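Side-chain contacts in cellulase IBT99 (PDB 6WBT), which probably hydrolyses 6-phospho-alpha-glucosides, using bound NAD and a manganese ion as in other family 4 glycosidases: residues 14-19 with 319-324; 43-48 with 297-302; 49-54 with 304-309. All coordinates share one frame; numbering follows the deposited sequence.

Interaction 1: 14-19 with 319-324. With NAD (nicotinamide-adenine-dinucleotide), chain G.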
loop_
_atom_site.group_PDB
_atom_site.type_symbol
_atom_site.label_atom_id
_atom_site.label_comp_id
_atom_site.label_asym_id
_atom_site.label_seq_id
_atom_site.Cartn_x
_atom_site.Cartn_y
_atom_site.Cartn_z
ATOM N N SER A 14 -1.534 36.708 24.239
ATOM C CA SER A 14 -2.735 35.980 23.865
ATOM C C SER A 14 -3.788 36.107 24.956
ATOM O O SER A 14 -3.469 36.319 26.129
ATOM C CB SER A 14 -2.423 34.502 23.619
ATOM O OG SER A 14 -3.615 33.744 23.518
ATOM N N THR A 15 -5.054 35.977 24.557
ATOM C CA THR A 15 -6.145 36.009 25.523
ATOM C C THR A 15 -6.180 34.760 26.396
ATOM O O THR A 15 -6.819 34.774 27.454
ATOM C CB THR A 15 -7.485 36.180 24.806
ATOM O OG1 THR A 15 -7.703 35.072 23.925
ATOM C CG2 THR A 15 -7.494 37.471 24.001
ATOM N N TYR A 16 -5.512 33.689 25.979
ATOM C CA TYR A 16 -5.427 32.467 26.766
ATOM C C TYR A 16 -4.183 32.413 27.640
ATOM O O TYR A 16 -3.999 31.432 28.368
ATOM C CB TYR A 16 -5.457 31.240 25.848
ATOM C CG TYR A 16 -6.709 31.127 25.008
ATOM C CD1 TYR A 16 -6.705 31.498 23.670
ATOM C CD2 TYR A 16 -7.894 30.649 25.552
ATOM C CE1 TYR A 16 -7.845 31.396 22.897
ATOM C CE2 TYR A 16 -9.040 30.543 24.786
ATOM C CZ TYR A 16 -9.010 30.918 23.459
ATOM O OH TYR A 16 -10.148 30.815 22.693
ATOM N N THR A 17 -3.326 33.434 27.585
ATOM C CA THR A 17 -2.096 33.414 28.376
ATOM C C THR A 17 -2.358 33.415 29.878
ATOM O O THR A 17 -1.770 32.576 30.580
ATOM C CB THR A 17 -1.191 34.579 27.957
ATOM O OG1 THR A 17 -0.854 34.451 26.570
ATOM C CG2 THR A 17 0.086 34.589 28.785
ATOM N N PRO A 18 -3.203 34.292 30.439
ATOM C CA PRO A 18 -3.470 34.204 31.886
ATOM C C PRO A 18 -4.118 32.897 32.301
ATOM O O PRO A 18 -4.004 32.510 33.471
ATOM C CB PRO A 18 -4.404 35.394 32.148
ATOM C CG PRO A 18 -4.170 36.323 31.014
ATOM C CD PRO A 18 -3.895 35.446 29.837
ATOM N N GLY A 19 -4.788 32.201 31.383
ATOM C CA GLY A 19 -5.422 30.943 31.744
ATOM C C GLY A 19 -4.423 29.814 31.907
ATOM O O GLY A 19 -4.428 29.105 32.918
ATOM N N GLY A 319 -12.481 26.590 31.149
ATOM C CA GLY A 319 -12.195 25.708 30.038
ATOM C C GLY A 319 -11.169 24.642 30.390
ATOM O O GLY A 319 -10.426 24.741 31.370
ATOM N N VAL A 320 -11.132 23.599 29.562
ATOM C CA VAL A 320 -10.172 22.513 29.723
ATOM C C VAL A 320 -8.958 22.831 28.863
ATOM O O VAL A 320 -8.113 21.967 28.601
ATOM C CB VAL A 320 -10.789 21.155 29.344
ATOM C CG1 VAL A 320 -10.077 20.021 30.069
ATOM C CG2 VAL A 320 -12.276 21.147 29.657
ATOM N N HIS A 321 -8.872 24.085 28.419
ATOM C CA HIS A 321 -7.779 24.500 27.549
ATOM C C HIS A 321 -6.436 24.374 28.257
ATOM O O HIS A 321 -5.528 23.687 27.779
ATOM C CB HIS A 321 -8.017 25.935 27.078
ATOM C CG HIS A 321 -7.085 26.373 25.996
ATOM N ND1 HIS A 321 -6.102 27.319 26.198
ATOM C CD2 HIS A 321 -6.982 25.993 24.700
ATOM C CE1 HIS A 321 -5.439 27.505 25.071
ATOM N NE2 HIS A 321 -5.948 26.708 24.150
ATOM N N GLY A 322 -6.295 25.030 29.410
ATOM C CA GLY A 322 -5.035 24.977 30.128
ATOM C C GLY A 322 -4.759 23.636 30.776
ATOM O O GLY A 322 -3.600 23.227 30.891
ATOM N N LYS A 323 -5.809 22.931 31.207
ATOM C CA LYS A 323 -5.611 21.646 31.870
ATOM C C LYS A 323 -5.044 20.604 30.914
ATOM O O LYS A 323 -4.222 19.769 31.311
ATOM C CB LYS A 323 -6.926 21.152 32.473
ATOM C CG LYS A 323 -7.393 21.930 33.691
ATOM C CD LYS A 323 -8.710 21.380 34.216
ATOM C CE LYS A 323 -9.137 22.074 35.500
ATOM N NZ LYS A 323 -10.455 21.573 35.984
ATOM N N PHE A 324 -5.470 20.635 29.649
ATOM C CA PHE A 324 -5.034 19.627 28.688
ATOM C C PHE A 324 -3.609 19.880 28.205
ATOM O O PHE A 324 -2.841 18.930 28.013
ATOM C CB PHE A 324 -6.006 19.586 27.508
ATOM C CG PHE A 324 -5.485 18.837 26.317
ATOM C CD1 PHE A 324 -5.171 17.491 26.410
ATOM C CD2 PHE A 324 -5.325 19.475 25.099
ATOM C CE1 PHE A 324 -4.694 16.801 25.313
ATOM C CE2 PHE A 324 -4.853 18.789 23.998
ATOM C CZ PHE A 324 -4.536 17.450 24.106
HETATM P PA NAD G . -4.717 36.733 20.240
HETATM O O1A NAD G . -4.809 37.393 18.905
HETATM O O2A NAD G . -5.519 37.305 21.362
HETATM O O5B NAD G . -3.173 36.650 20.673
HETATM C C5B NAD G . -2.215 36.013 19.783
HETATM C C4B NAD G . -0.826 36.501 20.116
HETATM O O4B NAD G . 0.133 35.917 19.194
HETATM C C3B NAD G . -0.605 38.021 20.032
HETATM O O3B NAD G . 0.048 38.474 21.211
HETATM C C2B NAD G . 0.320 38.167 18.819
HETATM O O2B NAD G . 1.101 39.343 18.826
HETATM C C1B NAD G . 1.126 36.883 18.943
HETATM N N9A NAD G . 1.862 36.518 17.738
HETATM C C8A NAD G . 1.454 36.695 16.440
HETATM N N7A NAD G . 2.327 36.280 15.556
HETATM C C5A NAD G . 3.387 35.808 16.316
HETATM C C6A NAD G . 4.625 35.240 15.961
HETATM N N6A NAD G . 5.017 35.048 14.705
HETATM N N1A NAD G . 5.458 34.879 16.966
HETATM C C2A NAD G . 5.058 35.077 18.229
HETATM N N3A NAD G . 3.921 35.600 18.679
HETATM C C4A NAD G . 3.114 35.951 17.664
HETATM O O3 NAD G . -5.098 35.184 20.080
HETATM P PN NAD G . -6.009 34.197 20.958
HETATM O O1N NAD G . -5.560 34.261 22.380
HETATM O O2N NAD G . -7.445 34.462 20.651
HETATM O O5D NAD G . -5.584 32.785 20.331
HETATM C C5D NAD G . -4.172 32.458 20.298
HETATM C C4D NAD G . -3.966 31.232 19.445
HETATM O O4D NAD G . -4.495 30.079 20.137
HETATM C C3D NAD G . -4.676 31.241 18.083
HETATM O O3D NAD G . -3.787 30.775 17.077
HETATM C C2D NAD G . -5.808 30.239 18.331
HETATM O O2D NAD G . -6.390 29.697 17.157
HETATM C C1D NAD G . -5.078 29.208 19.182
HETATM N N1N NAD G . -6.011 28.280 19.881
HETATM C C2N NAD G . -6.131 26.986 19.451
HETATM C C3N NAD G . -7.014 26.114 20.071
HETATM C C7N NAD G . -7.056 24.688 19.585
HETATM O O7N NAD G . -8.125 24.084 19.579
HETATM N N7N NAD G . -5.912 24.130 19.213
HETATM C C4N NAD G . -7.802 26.582 21.117
HETATM C C5N NAD G . -7.645 27.876 21.563
HETATM C C6N NAD G . -6.744 28.708 20.935
HETATM O O HOH W 1 -6.563 29.551 28.432
#
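Tyr16 and His321 meet beside the nicotinamide half of NAD, where the dinucleotide-binding loop of a Rossmann fold, between strand 5-10 and helix 17-25, faces the start of helix 321-334. Their rings are neither stacked nor edge-to-face: the planes stand 40° apart with the centroids 4.6 Å from each other. Tyr16 CD2 lies over one face of the imidazole, and the tyrosine's CB also touches the imidazole, 3.8 Å from His321 CE1. His321 carries CG anti to its backbone N (chi1 -170°), so that the histidine side chain runs crosswise to that of Tyr16, at about a right angle, with its NE2 3.3 Å from NAD C5N. The phenol in turn takes the nicotinamide over a face, with Tyr16 CE1 3.5 Å from NAD C6N, while NAD O5D lies in plane at its edge. A water bridges the two segments, donating to Tyr16 O and hydrogen-bonded to His321 ND1, so the histidine is held at one nitrogen while its other lies by the cofactor.

The same loop grips the diphosphate. Ser14 OG accepts from Tyr16 N, a capping bond of 3.1 Å that is nearly straight, and donates to NAD O1N, although the modelled length of that second bond is doubtful. O1N also receives Thr15 N and Thr15 OG1, and the threonine hydroxyl is further hydrogen-bonded to Arg294. Beyond the two segments Tyr147 turns its ring almost perpendicular to that of His321, and Tyr16 touches the bound glucose 6-phosphate. The pair thus lies where cofactor and sugar come together, consistent with the NAD-dependent chemistry of family 4 glycosidases. On the imidazole side, His321 NE2 is also 3.6 Å from NAD C4N, the carbon that exchanges hydride in nicotinamide cofactors.

Interaction 2: 43-48 with 297-302. With NAD (nicotinamide-adenine-dinucleotide), chain G.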
loop_
_atom_site.group_PDB
_atom_site.type_symbol
_atom_site.label_atom_id
_atom_site.label_comp_id
_atom_site.label_asym_id
_atom_site.label_seq_id
_atom_site.Cartn_x
_atom_site.Cartn_y
_atom_site.Cartn_z
ATOM N N GLU A 43 5.066 44.218 21.379
ATOM C CA GLU A 43 5.580 44.561 22.701
ATOM C C GLU A 43 4.485 45.140 23.589
ATOM O O GLU A 43 4.337 44.739 24.749
ATOM C CB GLU A 43 6.748 45.540 22.573
ATOM C CG GLU A 43 7.517 45.779 23.868
ATOM C CD GLU A 43 8.761 46.620 23.652
ATOM O OE1 GLU A 43 8.901 47.205 22.557
ATOM O OE2 GLU A 43 9.602 46.694 24.572
ATOM N N GLU A 44 3.702 46.083 23.060
ATOM C CA GLU A 44 2.707 46.766 23.883
ATOM C C GLU A 44 1.569 45.832 24.279
ATOM O O GLU A 44 1.066 45.903 25.407
ATOM C CB GLU A 44 2.168 47.990 23.145
ATOM C CG GLU A 44 3.238 48.995 22.747
ATOM C CD GLU A 44 4.240 49.252 23.857
ATOM O OE1 GLU A 44 5.416 48.865 23.698
ATOM O OE2 GLU A 44 3.849 49.833 24.892
ATOM N N ARG A 45 1.144 44.955 23.367
ATOM C CA ARG A 45 0.069 44.023 23.691
ATOM C C ARG A 45 0.510 43.017 24.745
ATOM O O ARG A 45 -0.272 42.653 25.631
ATOM C CB ARG A 45 -0.407 43.302 22.430
ATOM C CG ARG A 45 -1.523 42.296 22.676
ATOM C CD ARG A 45 -1.866 41.521 21.414
ATOM N NE ARG A 45 -2.912 40.529 21.653
ATOM C CZ ARG A 45 -4.208 40.748 21.456
ATOM N NH1 ARG A 45 -4.625 41.925 21.011
ATOM N NH2 ARG A 45 -5.089 39.788 21.702
ATOM N N GLN A 46 1.759 42.556 24.668
ATOM C CA GLN A 46 2.246 41.578 25.635
ATOM C C GLN A 46 2.432 42.201 27.012
ATOM O O GLN A 46 2.194 41.545 28.033
ATOM C CB GLN A 46 3.555 40.961 25.144
ATOM C CG GLN A 46 4.213 40.037 26.151
ATOM C CD GLN A 46 5.379 39.275 25.565
ATOM O OE1 GLN A 46 5.312 38.060 25.393
ATOM N NE2 GLN A 46 6.456 39.986 25.253
ATOM N N ASN A 47 2.854 43.467 27.064
ATOM C CA ASN A 47 3.067 44.117 28.354
ATOM C C ASN A 47 1.762 44.291 29.122
ATOM O O ASN A 47 1.766 44.264 30.358
ATOM C CB ASN A 47 3.757 45.467 28.161
ATOM C CG ASN A 47 5.197 45.326 27.706
ATOM O OD1 ASN A 47 5.652 46.041 26.814
ATOM N ND2 ASN A 47 5.921 44.396 28.317
ATOM N N LYS A 48 0.642 44.466 28.416
ATOM C CA LYS A 48 -0.645 44.569 29.097
ATOM C C LYS A 48 -1.086 43.216 29.641
ATOM O O LYS A 48 -1.598 43.129 30.763
ATOM C CB LYS A 48 -1.698 45.136 28.145
ATOM C CG LYS A 48 -1.361 46.510 27.594
ATOM C CD LYS A 48 -2.380 46.949 26.557
ATOM C CE LYS A 48 -1.987 48.273 25.924
ATOM N NZ LYS A 48 -2.924 48.664 24.836
ATOM N N ARG A 297 -12.427 42.039 27.500
ATOM C CA ARG A 297 -12.367 41.814 28.937
ATOM C C ARG A 297 -10.965 41.509 29.446
ATOM O O ARG A 297 -10.775 41.431 30.666
ATOM C CB ARG A 297 -13.307 40.672 29.335
ATOM C CG ARG A 297 -14.783 40.983 29.151
ATOM C CD ARG A 297 -15.649 39.892 29.761
ATOM N NE ARG A 297 -15.329 38.572 29.224
ATOM C CZ ARG A 297 -15.917 38.037 28.160
ATOM N NH1 ARG A 297 -16.860 38.708 27.513
ATOM N NH2 ARG A 297 -15.564 36.829 27.742
ATOM N N ILE A 298 -9.983 41.332 28.564
ATOM C CA ILE A 298 -8.630 41.019 29.010
ATOM C C ILE A 298 -7.775 42.280 28.960
ATOM O O ILE A 298 -6.787 42.402 29.693
ATOM C CB ILE A 298 -8.010 39.878 28.182
ATOM C CG1 ILE A 298 -6.797 39.298 28.914
ATOM C CG2 ILE A 298 -7.614 40.360 26.794
ATOM C CD1 ILE A 298 -6.491 37.869 28.555
ATOM N N PHE A 299 -8.150 43.231 28.107
ATOM C CA PHE A 299 -7.506 44.536 28.115
ATOM C C PHE A 299 -8.181 45.506 29.073
ATOM O O PHE A 299 -7.568 46.509 29.457
ATOM C CB PHE A 299 -7.481 45.126 26.701
ATOM C CG PHE A 299 -6.562 44.395 25.762
ATOM C CD1 PHE A 299 -5.497 43.658 26.252
ATOM C CD2 PHE A 299 -6.765 44.442 24.393
ATOM C CE1 PHE A 299 -4.648 42.983 25.396
ATOM C CE2 PHE A 299 -5.920 43.768 23.530
ATOM C CZ PHE A 299 -4.860 43.037 24.033
ATOM N N LYS A 300 -9.426 45.225 29.461
ATOM C CA LYS A 300 -10.055 45.964 30.550
ATOM C C LYS A 300 -9.399 45.627 31.884
ATOM O O LYS A 300 -9.152 46.517 32.705
ATOM C CB LYS A 300 -11.555 45.659 30.581
ATOM C CG LYS A 300 -12.289 46.058 31.859
ATOM C CD LYS A 300 -12.398 44.891 32.838
ATOM C CE LYS A 300 -12.795 43.606 32.135
ATOM N NZ LYS A 300 -12.602 42.419 33.013
ATOM N N ALA A 301 -9.115 44.342 32.115
ATOM C CA ALA A 301 -8.466 43.938 33.357
ATOM C C ALA A 301 -7.050 44.490 33.457
ATOM O O ALA A 301 -6.554 44.720 34.565
ATOM C CB ALA A 301 -8.453 42.413 33.471
ATOM N N ALA A 302 -6.388 44.707 32.318
ATOM C CA ALA A 302 -5.070 45.332 32.344
ATOM C C ALA A 302 -5.158 46.776 32.819
ATOM O O ALA A 302 -4.337 47.222 33.629
ATOM C CB ALA A 302 -4.425 45.257 30.959
HETATM P PA NAD G . -4.717 36.733 20.240
HETATM O O1A NAD G . -4.809 37.393 18.905
HETATM O O2A NAD G . -5.519 37.305 21.362
HETATM O O5B NAD G . -3.173 36.650 20.673
HETATM C C5B NAD G . -2.215 36.013 19.783
HETATM C C4B NAD G . -0.826 36.501 20.116
HETATM O O4B NAD G . 0.133 35.917 19.194
HETATM C C3B NAD G . -0.605 38.021 20.032
HETATM O O3B NAD G . 0.048 38.474 21.211
HETATM C C2B NAD G . 0.320 38.167 18.819
HETATM O O2B NAD G . 1.101 39.343 18.826
HETATM C C1B NAD G . 1.126 36.883 18.943
HETATM N N9A NAD G . 1.862 36.518 17.738
HETATM C C8A NAD G . 1.454 36.695 16.440
HETATM N N7A NAD G . 2.327 36.280 15.556
HETATM C C5A NAD G . 3.387 35.808 16.316
HETATM C C6A NAD G . 4.625 35.240 15.961
HETATM N N6A NAD G . 5.017 35.048 14.705
HETATM N N1A NAD G . 5.458 34.879 16.966
HETATM C C2A NAD G . 5.058 35.077 18.229
HETATM N N3A NAD G . 3.921 35.600 18.679
HETATM C C4A NAD G . 3.114 35.951 17.664
HETATM O O3 NAD G . -5.098 35.184 20.080
HETATM P PN NAD G . -6.009 34.197 20.958
HETATM O O1N NAD G . -5.560 34.261 22.380
HETATM O O2N NAD G . -7.445 34.462 20.651
HETATM O O5D NAD G . -5.584 32.785 20.331
HETATM C C5D NAD G . -4.172 32.458 20.298
HETATM C C4D NAD G . -3.966 31.232 19.445
HETATM O O4D NAD G . -4.495 30.079 20.137
HETATM C C3D NAD G . -4.676 31.241 18.083
HETATM O O3D NAD G . -3.787 30.775 17.077
HETATM C C2D NAD G . -5.808 30.239 18.331
HETATM O O2D NAD G . -6.390 29.697 17.157
HETATM C C1D NAD G . -5.078 29.208 19.182
HETATM N N1N NAD G . -6.011 28.280 19.881
HETATM C C2N NAD G . -6.131 26.986 19.451
HETATM C C3N NAD G . -7.014 26.114 20.071
HETATM C C7N NAD G . -7.056 24.688 19.585
HETATM O O7N NAD G . -8.125 24.084 19.579
HETATM N N7N NAD G . -5.912 24.130 19.213
HETATM C C4N NAD G . -7.802 26.582 21.117
HETATM C C5N NAD G . -7.645 27.876 21.563
HETATM C C6N NAD G . -6.744 28.708 20.935
#
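Arg45 and Phe299 form one close part of this helix-to-helix contact, an arrangement in which a flat cation meets a ring by its rim. Phe299 CZ sits over one face of the guanidinium, 3.2 Å from Arg45 NH1, and NH1 in turn lies in the plane of the phenyl ring, at its edge; the two planes are 81° apart. Arg45 CG is anti to the backbone N (chi1 179°) and the chain stays extended as far as NE, carrying the group past the end of the phenylalanine to the cofactor. There NH2 makes a weak hydrogen bond to NAD O2A and a salt bridge to Glu295, while NE donates to Gly13 O, so the guanidinium is held mainly by Gly13 and Glu295, just before helix 296-306, with the phosphate as a weaker third partner. Cut back to an alanine, this position would probably deprive Glu295 of its salt bridge and the NAD phosphate of one positive neighbour, and leave a gap at the Phe299 rim. The backbones come nearest at Lys48 and Ala302, where Ala302 CB lies 3.5 Å from Lys48 O and 3.9 Å from Lys48 CB.

The other side is looser. Beyond CB the lysine extends along the partly exposed margin, its NZ 5.7 Å from the Phe299 centroid and almost on the ring normal, at most a weak cation-pi attraction.

The axes of segments 43-48 and 297-302 come within 10.5 Å of each other, at 72°. Helix 296-306 thereby lies across helix 43-60 of the nucleotide-binding fold, with Phe299 also touching Val49 and Ile298 touching Ile52, while Ala50 and Val53 of helix 43-60 pack on strand 66-69.

Interaction 3: 49-54 with 304-309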
loop_
_atom_site.group_PDB
_atom_site.type_symbol
_atom_site.label_atom_id
_atom_site.label_comp_id
_atom_site.label_asym_id
_atom_site.label_seq_id
_atom_site.Cartn_x
_atom_site.Cartn_y
_atom_site.Cartn_z
ATOM N N VAL A 49 -0.897 42.150 28.859
ATOM C CA VAL A 49 -1.226 40.813 29.341
ATOM C C VAL A 49 -0.270 40.396 30.451
ATOM O O VAL A 49 -0.664 39.684 31.383
ATOM C CB VAL A 49 -1.216 39.808 28.174
ATOM C CG1 VAL A 49 -1.654 38.431 28.650
ATOM C CG2 VAL A 49 -2.112 40.295 27.047
ATOM N N ALA A 50 0.990 40.835 30.381
ATOM C CA ALA A 50 1.946 40.515 31.435
ATOM C C ALA A 50 1.519 41.096 32.776
ATOM O O ALA A 50 1.859 40.543 33.827
ATOM C CB ALA A 50 3.339 41.021 31.057
ATOM N N LEU A 51 0.780 42.208 32.760
ATOM C CA LEU A 51 0.247 42.763 34.000
ATOM C C LEU A 51 -0.698 41.780 34.677
ATOM O O LEU A 51 -0.699 41.650 35.907
ATOM C CB LEU A 51 -0.467 44.084 33.720
ATOM C CG LEU A 51 0.388 45.217 33.152
ATOM C CD1 LEU A 51 -0.495 46.290 32.540
ATOM C CD2 LEU A 51 1.281 45.807 34.231
ATOM N N ILE A 52 -1.512 41.076 33.888
ATOM C CA ILE A 52 -2.418 40.083 34.454
ATOM C C ILE A 52 -1.648 38.843 34.881
ATOM O O ILE A 52 -1.949 38.234 35.915
ATOM C CB ILE A 52 -3.527 39.739 33.446
ATOM C CG1 ILE A 52 -4.092 41.015 32.825
ATOM C CG2 ILE A 52 -4.635 38.946 34.122
ATOM C CD1 ILE A 52 -5.122 40.754 31.763
ATOM N N VAL A 53 -0.642 38.447 34.095
ATOM C CA VAL A 53 0.163 37.280 34.443
ATOM C C VAL A 53 0.881 37.504 35.769
ATOM O O VAL A 53 0.975 36.596 36.602
ATOM C CB VAL A 53 1.153 36.954 33.309
ATOM C CG1 VAL A 53 2.013 35.756 33.678
ATOM C CG2 VAL A 53 0.403 36.694 32.011
ATOM N N LYS A 54 1.390 38.720 35.988
ATOM C CA LYS A 54 1.990 39.045 37.278
ATOM C C LYS A 54 0.956 38.984 38.394
ATOM O O LYS A 54 1.259 38.543 39.509
ATOM C CB LYS A 54 2.641 40.427 37.223
ATOM C CG LYS A 54 3.847 40.509 36.303
ATOM C CD LYS A 54 4.285 41.946 36.086
ATOM C CE LYS A 54 5.421 42.029 35.081
ATOM N NZ LYS A 54 5.801 43.438 34.783
ATOM N N ASP A 304 -7.631 47.981 34.653
ATOM C CA ASP A 304 -8.063 47.935 36.047
ATOM C C ASP A 304 -6.887 47.669 36.980
ATOM O O ASP A 304 -6.843 48.198 38.097
ATOM C CB ASP A 304 -9.144 46.872 36.233
ATOM C CG ASP A 304 -10.488 47.304 35.686
ATOM O OD1 ASP A 304 -10.698 48.523 35.518
ATOM O OD2 ASP A 304 -11.338 46.426 35.437
ATOM N N ILE A 305 -5.930 46.846 36.544
ATOM C CA ILE A 305 -4.733 46.608 37.345
ATOM C C ILE A 305 -3.926 47.892 37.480
ATOM O O ILE A 305 -3.467 48.250 38.572
ATOM C CB ILE A 305 -3.891 45.473 36.734
ATOM C CG1 ILE A 305 -4.539 44.117 37.005
ATOM C CG2 ILE A 305 -2.468 45.507 37.279
ATOM C CD1 ILE A 305 -3.787 42.951 36.404
ATOM N N ARG A 306 -3.748 48.612 36.370
ATOM C CA ARG A 306 -2.994 49.857 36.398
ATOM C C ARG A 306 -3.739 50.981 37.107
ATOM O O ARG A 306 -3.129 52.012 37.407
ATOM C CB ARG A 306 -2.629 50.280 34.973
ATOM C CG ARG A 306 -1.805 49.240 34.229
ATOM C CD ARG A 306 -0.885 49.863 33.188
ATOM N NE ARG A 306 -1.526 50.030 31.887
ATOM C CZ ARG A 306 -0.860 50.237 30.755
ATOM N NH1 ARG A 306 -1.516 50.380 29.610
ATOM N NH2 ARG A 306 0.464 50.295 30.767
ATOM N N GLU A 307 -5.030 50.806 37.390
ATOM C CA GLU A 307 -5.808 51.783 38.137
ATOM C C GLU A 307 -6.008 51.385 39.593
ATOM O O GLU A 307 -6.749 52.062 40.314
ATOM C CB GLU A 307 -7.166 52.006 37.465
ATOM C CG GLU A 307 -7.087 52.728 36.127
ATOM C CD GLU A 307 -8.447 52.931 35.484
ATOM O OE1 GLU A 307 -9.467 52.588 36.117
ATOM O OE2 GLU A 307 -8.494 53.432 34.341
ATOM N N GLY A 308 -5.369 50.306 40.043
ATOM C CA GLY A 308 -5.512 49.848 41.409
ATOM C C GLY A 308 -6.818 49.156 41.727
ATOM O O GLY A 308 -6.973 48.649 42.844
ATOM N N LYS A 309 -7.760 49.116 40.790
ATOM C CA LYS A 309 -9.036 48.468 41.030
ATOM C C LYS A 309 -8.864 46.948 41.043
ATOM O O LYS A 309 -7.969 46.413 40.383
ATOM C CB LYS A 309 -10.041 48.886 39.958
ATOM C CG LYS A 309 -10.391 50.366 40.011
ATOM C CD LYS A 309 -10.634 50.945 38.626
ATOM C CE LYS A 309 -11.881 50.368 37.981
ATOM N NZ LYS A 309 -12.133 50.982 36.648
#
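Leu51, Ile52, Ile305 and Arg306 carry this contact, and van der Waals contact, mostly between apolar groups, joins the two segments. Ile305 points its side chain at helix 43-60. Its CG1 is anti to the carbonyl carbon and its chi2 is extended (179°), which places CD1 against the backbone of the other helix, 3.4 Å from Leu51 O and 3.7 Å from Ile52 CA. The same methyl lies 4.1 Å from Ile52 CG1, the two isoleucines crossing at about a right angle, while the other branch, Ile305 CG2, is 4.3 Å from Leu51 CB. Leu51 spends its end on the arginine: CD1 lies 3.6 Å from Arg306 CG and also touches CD and NE. The aliphatic stem of Arg306 crosses the end of the leucine at about a right angle, on the exposed margin.

The salt bridges of Lys309 fall within 304-309. Its NZ joins two carboxylates, reaching Asp304 OD1 at 3.1 Å, on its syn side but well out of the carboxylate plane, and Glu307 OE1 almost in line with its C-O bond at 3.2 Å. This network spans the turn around Gly308, which takes a positive phi and whose N bonds to Ile305 O.

Ile52 also packs on Leu313 and Phe316, which extend the apolar patch. The later part of helix 296-306, from the C-terminal family region, is thus laid against helix 43-60, which links parallel strands 33-39 and 66-69 in a beta-alpha-beta crossover of the Rossmann fold.

How the interactions relate
Interactions 2 and 3 are successive steps along one helix pair, 43-60 with 296-306, their centres about 8 Å apart and joined by Ile52 CD1 against Ile298 and Ala301. Interaction 1 lies about 16 Å from interaction 2 and about 18 Å from interaction 3, centre to centre, yet the loop and helix 17-25 touch both, through Ile298, Val49 and Val53. Along the chain 14-19, 43-48 and 49-54 are followed by 297-302, 304-309 and 319-324; the partner of 14-19 comes last, so interaction 1 encloses the others, while interactions 2 and 3 alternate. All three pair the Rossmann family region with the C-terminal one; interactions 1 and 2 touch NAD, held where the regions meet.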